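Local coordinates for protein phosphohistidine phosphatase SixA (Escherichia coli, PDB 1UJC) that removes phosphate from the phosphohistidine of the HPt domain of the ArcB sensor in the multistep His-Asp phosphorelay, at residues M1-L13 and M127-D139. Sequence-based numbering, arbitrary orientation.
Sequences MQVFIMRHGDAAL and MFTTSAIASVTLD. With WO4 (tungstate(VI)ion), chain C.
Paired backbone bonds between V3 and V136 and between I5 and A134 join strands 2-7 and 133-138 in antiparallel register, their axes at 160°; V3 N meets V136 O at 2.7 Å. At the end of strand 2-7, R7 N still bonds the carbonyl O of A132, just before strand 133-138, and S131 N, within the type II turn T129-A132, approaches R7 O from above the carbonyl plane.

Apolar side chains pack on both faces of the sheet. Those of I5 and F128 cross at about a right angle, CG2 to CZ 4.1 Å, with helix 111-119 over I5. On the other face M6 lies across I133, CB to CG1 3.8 Å, and helix 25-40 covers I133.

The loop end carries its own polar contacts. R7 runs fully extended (chi1 177°), which carries its guanidinium to the F128 carbonyl: NH1 lies 2.5 Å from F128 O, at the group's edge, though the bond is bent and weak. The T130 CG2 methyl sits 3.9 Å above the guanidinium centre. R7 NE donates to tungstate O1 at 3.1 Å. H8 NE2 lies 2.5 Å from tungstate W, and H8 ND1 bonds G9 O in the ring plane.

A leucine replacing R7 would probably leave tungstate O1 without its NE donor and the anion with less positive charge beside it. R55, H108 and L109 complete the site, consistent with the phosphate pocket of histidine phosphatases, where R7 ending strand 2-7 and H8 just after meet the anion.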
ATOM      1  N   MET A   1      -0.959  -9.045 -12.799  1.00  9.19           N
ATOM      2  CA  MET A   1      -1.553  -7.846 -12.142  1.00 11.80           C
ATOM      3  C   MET A   1      -0.514  -7.100 -11.324  1.00 11.93           C
ATOM      4  O   MET A   1       0.217  -7.700 -10.539  1.00 14.81           O
ATOM      5  CB  MET A   1      -2.719  -8.257 -11.238  1.00 11.49           C
ATOM      6  CG  MET A   1      -3.379  -7.096 -10.500  1.00 11.23           C
ATOM      7  SD  MET A   1      -4.838  -7.581  -9.525  1.00 11.51           S
ATOM      8  CE  MET A   1      -4.056  -8.190  -7.990  1.00  8.79           C
ATOM      9  N   GLN A   2      -0.452  -5.787 -11.514  1.00 12.87           N
ATOM     10  CA  GLN A   2       0.495  -4.953 -10.788  1.00 13.71           C
ATOM     11  C   GLN A   2      -0.054  -4.615  -9.411  1.00 13.68           C
ATOM     12  O   GLN A   2      -1.156  -4.094  -9.284  1.00 13.06           O
ATOM     13  CB  GLN A   2       0.766  -3.654 -11.548  1.00 15.76           C
ATOM     14  CG  GLN A   2       1.572  -3.809 -12.830  1.00 19.51           C
ATOM     15  CD  GLN A   2       2.884  -4.541 -12.614  1.00 21.22           C
ATOM     16  OE1 GLN A   2       2.939  -5.768 -12.682  1.00 18.45           O
ATOM     17  NE2 GLN A   2       3.945  -3.789 -12.336  1.00 21.70           N
ATOM     18  N   VAL A   3       0.714  -4.925  -8.377  1.00 12.59           N
ATOM     19  CA  VAL A   3       0.286  -4.625  -7.023  1.00 12.56           C
ATOM     20  C   VAL A   3       1.265  -3.639  -6.417  1.00 12.52           C
ATOM     21  O   VAL A   3       2.470  -3.872  -6.428  1.00 14.47           O
ATOM     22  CB  VAL A   3       0.242  -5.895  -6.149  1.00 11.50           C
ATOM     23  CG1 VAL A   3      -0.236  -5.543  -4.751  1.00 11.21           C
ATOM     24  CG2 VAL A   3      -0.680  -6.926  -6.784  1.00 11.78           C
ATOM     25  N   PHE A   4       0.749  -2.525  -5.915  1.00 11.19           N
ATOM     26  CA  PHE A   4       1.597  -1.523  -5.291  1.00 12.39           C
ATOM     27  C   PHE A   4       1.285  -1.478  -3.806  1.00 11.49           C
ATOM     28  O   PHE A   4       0.224  -1.009  -3.398  1.00 12.47           O
ATOM     29  CB  PHE A   4       1.366  -0.148  -5.916  1.00 14.05           C
ATOM     30  CG  PHE A   4       1.668  -0.098  -7.387  1.00 15.39           C
ATOM     31  CD1 PHE A   4       0.667  -0.315  -8.323  1.00 14.63           C
ATOM     32  CD2 PHE A   4       2.962   0.149  -7.832  1.00 17.14           C
ATOM     33  CE1 PHE A   4       0.948  -0.286  -9.685  1.00 16.19           C
ATOM     34  CE2 PHE A   4       3.254   0.180  -9.196  1.00 16.35           C
ATOM     35  CZ  PHE A   4       2.246  -0.038 -10.122  1.00 17.43           C
ATOM     36  N   ILE A   5       2.221  -1.971  -3.006  1.00 10.47           N
ATOM     37  CA  ILE A   5       2.061  -2.022  -1.561  1.00 11.30           C
ATOM     38  C   ILE A   5       2.692  -0.798  -0.920  1.00 11.96           C
ATOM     39  O   ILE A   5       3.886  -0.538  -1.089  1.00 12.53           O
ATOM     40  CB  ILE A   5       2.711  -3.299  -1.004  1.00 11.35           C
ATOM     41  CG1 ILE A   5       2.113  -4.520  -1.716  1.00 11.50           C
ATOM     42  CG2 ILE A   5       2.500  -3.381   0.501  1.00 13.00           C
ATOM     43  CD1 ILE A   5       2.760  -5.832  -1.373  1.00  8.08           C
ATOM     44  N   MET A   6       1.889  -0.050  -0.174  1.00 11.23           N
ATOM     45  CA  MET A   6       2.375   1.163   0.459  1.00 11.68           C
ATOM     46  C   MET A   6       2.165   1.228   1.966  1.00 11.81           C
ATOM     47  O   MET A   6       1.124   0.829   2.485  1.00 11.59           O
ATOM     48  CB  MET A   6       1.715   2.373  -0.211  1.00 13.20           C
ATOM     49  CG  MET A   6       2.078   3.727   0.371  1.00 12.45           C
ATOM     50  SD  MET A   6       1.316   5.053  -0.595  1.00 14.22           S
ATOM     51  CE  MET A   6       2.448   6.439  -0.248  1.00 14.58           C
ATOM     52  N   ARG A   7       3.177   1.724   2.667  1.00 12.41           N
ATOM     53  CA  ARG A   7       3.089   1.888   4.112  1.00 13.42           C
ATOM     54  C   ARG A   7       2.539   3.292   4.338  1.00 13.38           C
ATOM     55  O   ARG A   7       2.962   4.242   3.682  1.00 12.46           O
ATOM     56  CB  ARG A   7       4.472   1.773   4.761  1.00 14.05           C
ATOM     57  CG  ARG A   7       4.454   1.999   6.261  1.00 13.48           C
ATOM     58  CD  ARG A   7       5.853   1.929   6.842  1.00 13.95           C
ATOM     59  NE  ARG A   7       5.841   2.115   8.287  1.00 18.04           N
ATOM     60  CZ  ARG A   7       6.923   2.360   9.019  1.00 17.85           C
ATOM     61  NH1 ARG A   7       8.113   2.451   8.440  1.00 14.76           N
ATOM     62  NH2 ARG A   7       6.813   2.521  10.330  1.00 16.73           N
ATOM     63  N   HIS A   8       1.586   3.417   5.251  1.00 12.25           N
ATOM     64  CA  HIS A   8       0.989   4.707   5.551  1.00 11.31           C
ATOM     65  C   HIS A   8       2.101   5.717   5.847  1.00 12.13           C
ATOM     66  O   HIS A   8       3.221   5.334   6.188  1.00 11.05           O
ATOM     67  CB  HIS A   8       0.070   4.573   6.762  1.00 11.78           C
ATOM     68  CG  HIS A   8       0.805   4.321   8.039  1.00 12.08           C
ATOM     69  ND1 HIS A   8       1.532   5.300   8.677  1.00 11.34           N
ATOM     70  CD2 HIS A   8       0.969   3.193   8.769  1.00 11.33           C
ATOM     71  CE1 HIS A   8       2.115   4.787   9.745  1.00 12.42           C
ATOM     72  NE2 HIS A   8       1.788   3.508   9.822  1.00 10.95           N
ATOM     73  N   GLY A   9       1.784   7.001   5.713  1.00 10.78           N
ATOM     74  CA  GLY A   9       2.769   8.041   5.958  1.00 13.91           C
ATOM     75  C   GLY A   9       3.024   8.314   7.430  1.00 13.99           C
ATOM     76  O   GLY A   9       2.314   7.810   8.297  1.00 13.61           O
ATOM     77  N   ASP A  10       4.055   9.111   7.701  1.00 14.52           N
ATOM     78  CA  ASP A  10       4.440   9.486   9.055  1.00 15.81           C
ATOM     79  C   ASP A  10       3.200   9.932   9.838  1.00 16.65           C
ATOM     80  O   ASP A  10       2.413  10.751   9.359  1.00 16.22           O
ATOM     81  CB  ASP A  10       5.470  10.617   8.993  1.00 17.17           C
ATOM     82  CG  ASP A  10       6.051  10.956  10.349  1.00 17.01           C
ATOM     83  OD1 ASP A  10       6.754  10.111  10.942  1.00 21.33           O
ATOM     84  OD2 ASP A  10       5.802  12.075  10.825  1.00 19.57           O
ATOM     85  N   ALA A  11       3.033   9.398  11.044  1.00 16.55           N
ATOM     86  CA  ALA A  11       1.862   9.721  11.849  1.00 16.39           C
ATOM     87  C   ALA A  11       2.172  10.194  13.264  1.00 17.52           C
ATOM     88  O   ALA A  11       3.172   9.797  13.859  1.00 16.23           O
ATOM     89  CB  ALA A  11       0.942   8.509  11.908  1.00 16.37           C
ATOM     90  N   ALA A  12       1.291  11.034  13.799  1.00 17.67           N
ATOM     91  CA  ALA A  12       1.452  11.553  15.149  1.00 18.42           C
ATOM     92  C   ALA A  12       1.576  10.384  16.117  1.00 19.85           C
ATOM     93  O   ALA A  12       0.871   9.379  15.991  1.00 19.51           O
ATOM     94  CB  ALA A  12       0.260  12.417  15.518  1.00 19.89           C
ATOM     95  N   LEU A  13       2.476  10.518  17.085  1.00 20.22           N
ATOM     96  CA  LEU A  13       2.692   9.465  18.067  1.00 22.18           C
ATOM     97  C   LEU A  13       1.563   9.338  19.078  1.00 22.25           C
ATOM     98  O   LEU A  13       1.244   8.232  19.531  1.00 21.43           O
ATOM     99  CB  LEU A  13       4.009   9.700  18.809  1.00 24.93           C
ATOM    100  CG  LEU A  13       5.265   9.229  18.074  1.00 26.26           C
ATOM    101  CD1 LEU A  13       6.505   9.648  18.839  1.00 28.28           C
ATOM    102  CD2 LEU A  13       5.211   7.711  17.917  1.00 27.90           C
ATOM    103  N   MET A 127      12.266  -4.016   4.169  1.00 16.43           N
ATOM    104  CA  MET A 127      12.116  -2.887   5.090  1.00 18.87           C
ATOM    105  C   MET A 127      11.333  -1.741   4.423  1.00 18.78           C
ATOM    106  O   MET A 127      11.688  -1.285   3.333  1.00 19.82           O
ATOM    107  CB  MET A 127      13.502  -2.387   5.514  1.00 22.81           C
ATOM    108  CG  MET A 127      13.495  -1.100   6.332  1.00 27.92           C
ATOM    109  SD  MET A 127      13.050  -1.345   8.058  1.00 36.89           S
ATOM    110  CE  MET A 127      14.666  -1.861   8.773  1.00 30.65           C
ATOM    111  N   PHE A 128      10.285  -1.273   5.098  1.00 16.60           N
ATOM    112  CA  PHE A 128       9.417  -0.206   4.601  1.00 15.86           C
ATOM    113  C   PHE A 128       9.493   1.098   5.408  1.00 15.92           C
ATOM    114  O   PHE A 128       9.145   1.115   6.584  1.00 16.10           O
ATOM    115  CB  PHE A 128       7.954  -0.668   4.639  1.00 14.36           C
ATOM    116  CG  PHE A 128       7.495  -1.397   3.407  1.00 15.91           C
ATOM    117  CD1 PHE A 128       6.980  -0.694   2.319  1.00 14.81           C
ATOM    118  CD2 PHE A 128       7.529  -2.785   3.351  1.00 13.69           C
ATOM    119  CE1 PHE A 128       6.499  -1.368   1.199  1.00 16.88           C
ATOM    120  CE2 PHE A 128       7.051  -3.468   2.234  1.00 14.93           C
ATOM    121  CZ  PHE A 128       6.536  -2.759   1.160  1.00 14.68           C
ATOM    122  N   THR A 129       9.938   2.185   4.787  1.00 14.64           N
ATOM    123  CA  THR A 129       9.961   3.468   5.490  1.00 15.95           C
ATOM    124  C   THR A 129       8.562   4.032   5.225  1.00 14.95           C
ATOM    125  O   THR A 129       7.876   3.557   4.317  1.00 13.02           O
ATOM    126  CB  THR A 129      11.015   4.422   4.910  1.00 16.14           C
ATOM    127  OG1 THR A 129      10.621   4.835   3.597  1.00 16.45           O
ATOM    128  CG2 THR A 129      12.372   3.723   4.828  1.00 18.04           C
ATOM    129  N   THR A 130       8.120   5.023   5.995  1.00 13.59           N
ATOM    130  CA  THR A 130       6.779   5.564   5.771  1.00 14.01           C
ATOM    131  C   THR A 130       6.593   6.084   4.341  1.00 13.92           C
ATOM    132  O   THR A 130       7.490   6.704   3.773  1.00 13.81           O
ATOM    133  CB  THR A 130       6.432   6.690   6.784  1.00 13.77           C
ATOM    134  OG1 THR A 130       7.469   7.678   6.787  1.00 16.08           O
ATOM    135  CG2 THR A 130       6.272   6.118   8.186  1.00 12.66           C
ATOM    136  N   SER A 131       5.421   5.811   3.771  1.00 12.55           N
ATOM    137  CA  SER A 131       5.077   6.222   2.408  1.00 12.37           C
ATOM    138  C   SER A 131       5.819   5.447   1.319  1.00 11.73           C
ATOM    139  O   SER A 131       5.575   5.663   0.136  1.00 12.91           O
ATOM    140  CB  SER A 131       5.325   7.722   2.212  1.00 12.86           C
ATOM    141  OG  SER A 131       4.422   8.507   2.973  1.00 14.78           O
ATOM    142  N   ALA A 132       6.718   4.549   1.715  1.00 10.91           N
ATOM    143  CA  ALA A 132       7.476   3.751   0.750  1.00 11.69           C
ATOM    144  C   ALA A 132       6.539   2.812  -0.006  1.00 10.76           C
ATOM    145  O   ALA A 132       5.534   2.362   0.537  1.00 11.83           O
ATOM    146  CB  ALA A 132       8.556   2.945   1.466  1.00  9.86           C
ATOM    147  N   ILE A 133       6.877   2.506  -1.253  1.00 11.34           N
ATOM    148  CA  ILE A 133       6.037   1.636  -2.065  1.00 12.48           C
ATOM    149  C   ILE A 133       6.786   0.463  -2.685  1.00 13.81           C
ATOM    150  O   ILE A 133       7.863   0.626  -3.256  1.00 14.33           O
ATOM    151  CB  ILE A 133       5.368   2.425  -3.211  1.00 11.44           C
ATOM    152  CG1 ILE A 133       4.413   3.474  -2.637  1.00 14.40           C
ATOM    153  CG2 ILE A 133       4.607   1.478  -4.132  1.00 14.65           C
ATOM    154  CD1 ILE A 133       3.789   4.364  -3.692  1.00 12.61           C
ATOM    155  N   ALA A 134       6.195  -0.720  -2.572  1.00 13.53           N
ATOM    156  CA  ALA A 134       6.787  -1.918  -3.145  1.00 12.65           C
ATOM    157  C   ALA A 134       5.950  -2.327  -4.347  1.00 12.45           C
ATOM    158  O   ALA A 134       4.719  -2.322  -4.287  1.00 12.55           O
ATOM    159  CB  ALA A 134       6.812  -3.035  -2.119  1.00 12.62           C
ATOM    160  N   SER A 135       6.623  -2.666  -5.439  1.00 11.33           N
ATOM    161  CA  SER A 135       5.953  -3.089  -6.661  1.00 11.56           C
ATOM    162  C   SER A 135       6.062  -4.593  -6.811  1.00 11.32           C
ATOM    163  O   SER A 135       7.154  -5.153  -6.773  1.00  9.61           O
ATOM    164  CB  SER A 135       6.582  -2.430  -7.883  1.00 10.49           C
ATOM    165  OG  SER A 135       6.211  -3.131  -9.054  1.00 13.11           O
ATOM    166  N   VAL A 136       4.919  -5.235  -6.999  1.00 10.66           N
ATOM    167  CA  VAL A 136       4.859  -6.677  -7.145  1.00 12.07           C
ATOM    168  C   VAL A 136       3.968  -7.049  -8.314  1.00 11.94           C
ATOM    169  O   VAL A 136       2.847  -6.566  -8.415  1.00 14.44           O
ATOM    170  CB  VAL A 136       4.265  -7.339  -5.879  1.00 11.72           C
ATOM    171  CG1 VAL A 136       4.049  -8.826  -6.114  1.00 13.06           C
ATOM    172  CG2 VAL A 136       5.188  -7.110  -4.686  1.00 10.75           C
ATOM    173  N   THR A 137       4.468  -7.899  -9.199  1.00 12.29           N
ATOM    174  CA  THR A 137       3.660  -8.352 -10.319  1.00 11.87           C
ATOM    175  C   THR A 137       3.127  -9.710  -9.895  1.00 12.55           C
ATOM    176  O   THR A 137       3.901 -10.639  -9.664  1.00 12.58           O
ATOM    177  CB  THR A 137       4.489  -8.506 -11.595  1.00 11.82           C
ATOM    178  OG1 THR A 137       4.962  -7.221 -12.009  1.00 10.01           O
ATOM    179  CG2 THR A 137       3.645  -9.124 -12.702  1.00 13.37           C
ATOM    180  N   LEU A 138       1.808  -9.813  -9.772  1.00 12.36           N
ATOM    181  CA  LEU A 138       1.174 -11.052  -9.337  1.00 13.31           C
ATOM    182  C   LEU A 138       0.420 -11.749 -10.462  1.00 14.17           C
ATOM    183  O   LEU A 138      -0.335 -11.114 -11.207  1.00 14.25           O
ATOM    184  CB  LEU A 138       0.210 -10.758  -8.189  1.00 12.97           C
ATOM    185  CG  LEU A 138      -0.475 -11.917  -7.457  1.00 14.07           C
ATOM    186  CD1 LEU A 138       0.556 -12.775  -6.720  1.00 12.62           C
ATOM    187  CD2 LEU A 138      -1.474 -11.339  -6.470  1.00 14.37           C
ATOM    188  N   ASP A 139       0.619 -13.056 -10.584  1.00 14.19           N
ATOM    189  CA  ASP A 139      -0.079 -13.805 -11.611  1.00 15.95           C
ATOM    190  C   ASP A 139      -1.294 -14.521 -11.019  1.00 15.86           C
ATOM    191  O   ASP A 139      -1.507 -14.518  -9.802  1.00 16.26           O
ATOM    192  CB  ASP A 139       0.868 -14.783 -12.332  1.00 15.74           C
ATOM    193  CG  ASP A 139       1.203 -16.019 -11.516  1.00 18.00           C
ATOM    194  OD1 ASP A 139       2.177 -16.710 -11.898  1.00 18.09           O
ATOM    195  OD2 ASP A 139       0.506 -16.315 -10.523  1.00 15.68           O
TER
HETATM  196  W   WO4 C 163       2.805   1.904  11.420  1.00 16.76           W
HETATM  197  O1  WO4 C 163       3.376   1.222   9.934  1.00 14.52           O
HETATM  198  O2  WO4 C 163       1.074   1.811  11.484  1.00 18.72           O
HETATM  199  O3  WO4 C 163       3.423   3.500  11.657  1.00 23.77           O
HETATM  200  O4  WO4 C 163       3.401   0.942  12.729  1.00 16.35           O
HETATM  201  O   HOH W   1       5.898   9.631   5.327  1.00 19.37           O
HETATM  202  O   HOH W   2       8.536   8.588   9.725  1.00 22.43           O